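Local structure of tyrosinase (Aspergillus oryzae, 6JU8) at residues H336-V339 against G340-F344. The protein probably oxidises L-tyrosine and L-dopa to L-dopaquinone with molecular oxygen at a dinuclear copper centre, a step of melanin biosynthesis. The protein carries 1 engineered substitution. Numbering follows the deposited sequence.
Sequences HNWV and GGFMF. With CU (copper (II) ion), chain D.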
ATOM      1  N   HIS A 336     -18.729  -1.679  -2.618  1.00  9.16           N
ATOM      2  CA  HIS A 336     -18.105  -0.415  -2.212  1.00  8.91           C
ATOM      3  C   HIS A 336     -17.419  -0.551  -0.850  1.00  8.58           C
ATOM      4  O   HIS A 336     -16.273  -0.134  -0.658  1.00  9.00           O
ATOM      5  CB  HIS A 336     -19.169   0.675  -2.105  1.00  8.28           C
ATOM      6  CG  HIS A 336     -19.411   1.497  -3.330  1.00  8.43           C
ATOM      7  ND1 HIS A 336     -18.529   2.481  -3.734  1.00 10.48           N
ATOM      8  CD2 HIS A 336     -20.431   1.531  -4.219  1.00  9.37           C
ATOM      9  CE1 HIS A 336     -18.995   3.089  -4.805  1.00 10.18           C
ATOM     10  NE2 HIS A 336     -20.133   2.513  -5.154  1.00  9.36           N
ATOM     11  N   ASN A 337     -18.135  -1.138   0.122  1.00  8.58           N
ATOM     12  CA  ASN A 337     -17.560  -1.269   1.468  1.00  9.09           C
ATOM     13  C   ASN A 337     -16.304  -2.132   1.436  1.00  8.32           C
ATOM     14  O   ASN A 337     -15.301  -1.820   2.102  1.00  9.58           O
ATOM     15  CB  ASN A 337     -18.582  -1.898   2.414  1.00 10.60           C
ATOM     16  CG  ASN A 337     -19.685  -0.926   2.787  1.00 10.91           C
ATOM     17  OD1 ASN A 337     -19.539   0.281   2.650  1.00 14.48           O
ATOM     18  ND2 ASN A 337     -20.778  -1.506   3.280  1.00 15.39           N
ATOM     19  N   TRP A 338     -16.378  -3.245   0.712  1.00  8.67           N
ATOM     20  CA  TRP A 338     -15.280  -4.225   0.746  1.00  8.85           C
ATOM     21  C   TRP A 338     -14.055  -3.705   0.018  1.00  8.24           C
ATOM     22  O   TRP A 338     -12.941  -4.066   0.374  1.00  9.95           O
ATOM     23  CB  TRP A 338     -15.742  -5.575   0.166  1.00  9.09           C
ATOM     24  CG  TRP A 338     -16.911  -6.138   0.921  1.00  8.52           C
ATOM     25  CD1 TRP A 338     -17.300  -5.851   2.194  1.00 10.45           C
ATOM     26  CD2 TRP A 338     -17.830  -7.102   0.396  1.00  8.22           C
ATOM     27  NE1 TRP A 338     -18.432  -6.582   2.491  1.00 10.81           N
ATOM     28  CE2 TRP A 338     -18.772  -7.355   1.417  1.00  9.78           C
ATOM     29  CE3 TRP A 338     -17.972  -7.784  -0.824  1.00  9.66           C
ATOM     30  CZ2 TRP A 338     -19.839  -8.249   1.269  1.00  9.09           C
ATOM     31  CZ3 TRP A 338     -19.023  -8.659  -0.959  1.00  9.58           C
ATOM     32  CH2 TRP A 338     -19.949  -8.905   0.075  1.00  9.33           C
ATOM     33  N   VAL A 339     -14.238  -2.859  -1.000  1.00  9.41           N
ATOM     34  CA  VAL A 339     -13.085  -2.275  -1.703  1.00  9.50           C
ATOM     35  C   VAL A 339     -12.465  -1.166  -0.874  1.00  8.90           C
ATOM     36  O   VAL A 339     -11.238  -1.072  -0.779  1.00  9.57           O
ATOM     37  CB  VAL A 339     -13.517  -1.713  -3.068  1.00  9.56           C
ATOM     38  CG1 VAL A 339     -12.399  -0.917  -3.732  1.00 10.71           C
ATOM     39  CG2 VAL A 339     -13.949  -2.853  -3.992  1.00 10.72           C
ATOM     40  N   GLY A 340     -13.284  -0.297  -0.290  1.00  8.77           N
ATOM     41  CA  GLY A 340     -12.799   0.923   0.321  1.00  9.91           C
ATOM     42  C   GLY A 340     -12.310   0.739   1.746  1.00  8.31           C
ATOM     43  O   GLY A 340     -11.432   1.474   2.195  1.00  9.93           O
ATOM     44  N   GLY A 341     -12.922  -0.213   2.457  1.00  9.05           N
ATOM     45  CA  GLY A 341     -12.708  -0.347   3.891  1.00 10.11           C
ATOM     46  C   GLY A 341     -13.821   0.399   4.616  1.00  9.81           C
ATOM     47  O   GLY A 341     -14.039   1.587   4.341  1.00 10.12           O
ATOM     48  N   PHE A 342     -14.502  -0.319   5.504  1.00 10.95           N
ATOM     49  CA  PHE A 342     -15.737   0.171   6.097  1.00 10.90           C
ATOM     50  C   PHE A 342     -15.686   0.276   7.613  1.00 12.23           C
ATOM     51  O   PHE A 342     -16.740   0.494   8.226  1.00 14.81           O
ATOM     52  CB  PHE A 342     -16.935  -0.715   5.643  1.00 13.21           C
ATOM     53  CG  PHE A 342     -16.719  -2.171   5.988  1.00 12.51           C
ATOM     54  CD1 PHE A 342     -17.248  -2.717   7.148  1.00 15.52           C
ATOM     55  CD2 PHE A 342     -15.970  -3.004   5.172  1.00 14.34           C
ATOM     56  CE1 PHE A 342     -17.003  -4.033   7.490  1.00 18.12           C
ATOM     57  CE2 PHE A 342     -15.710  -4.325   5.506  1.00 16.55           C
ATOM     58  CZ  PHE A 342     -16.256  -4.848   6.659  1.00 18.34           C
ATOM     59  N   MET A 343     -14.503   0.101   8.210  1.00 10.33           N
ATOM     60  CA  MET A 343     -14.363   0.168   9.655  1.00 11.13           C
ATOM     61  C   MET A 343     -13.238   1.129  10.038  1.00  9.78           C
ATOM     62  O   MET A 343     -12.071   0.774   9.971  1.00 10.91           O
ATOM     63  CB  MET A 343     -14.056  -1.194  10.265  1.00 13.12           C
ATOM     64  CG  MET A 343     -15.248  -2.121  10.270  1.00 15.42           C
ATOM     65  SD  MET A 343     -14.949  -3.693  11.097  1.00 20.40           S
ATOM     66  CE  MET A 343     -13.884  -4.531   9.953  1.00 18.83           C
ATOM     67  N   PHE A 344     -13.584   2.359  10.379  1.00 10.55           N
ATOM     68  CA  PHE A 344     -12.596   3.342  10.835  1.00  9.94           C
ATOM     69  C   PHE A 344     -12.261   3.082  12.306  1.00  9.95           C
ATOM     70  O   PHE A 344     -11.081   3.070  12.639  1.00 10.06           O
ATOM     71  CB  PHE A 344     -13.164   4.744  10.634  1.00 11.25           C
ATOM     72  CG  PHE A 344     -12.368   5.888  11.194  1.00 10.14           C
ATOM     73  CD1 PHE A 344     -11.117   6.188  10.652  1.00 10.90           C
ATOM     74  CD2 PHE A 344     -12.836   6.690  12.222  1.00 10.95           C
ATOM     75  CE1 PHE A 344     -10.365   7.261  11.112  1.00 11.26           C
ATOM     76  CE2 PHE A 344     -12.107   7.761  12.697  1.00 12.17           C
ATOM     77  CZ  PHE A 344     -10.870   8.052  12.128  1.00 11.75           C
TER
HETATM   78 CU    CU D 502     -21.306   3.102  -6.519  0.53 10.87          CU
HETATM   79  O   HOH W   1     -22.339   5.103  -6.225  1.00 22.12           O
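The indole of Trp338 turns its edge toward the face of the Phe342 ring in an offset edge-to-face pair. The planes stand 64° apart, and the closest atoms are Trp338 CD1 and Phe342 CE2, at 4.0 Å. At its own edge, in plane, the Phe342 ring meets the backbone carbonyl of Asn337, with CD2 of Phe342 3.4 Å from Asn337 O. The Phe342 CG sits between its backbone N and carbonyl carbon (chi1 57°), which turns the ring back alongside the last helical turn. Phe342 CB also packs on Asn337 CB, 3.8 Å away. Asn337 O also accepts a hydrogen bond from Gly341 N, 2.9 Å away. One residue earlier, Gly340 N donates a hydrogen bond to His336 O, 3.0 Å away. These two bonds close the last turn of helix 328-340. Gly341 then leaves helical geometry with positive phi, and the chain enters strand 342-343, where Phe342 and Met343 form a classic beta bulge opposite Gly356. The His336 side chain leads away from Phe342, and its NE2 binds copper at 1.9 Å, together with His332, His376 and a water. Met360 O accepts a hydrogen bond from His336 ND1; with the copper bond at NE2 this holds the ring's rotation, and it would probably make NE2 a stronger donor to the metal.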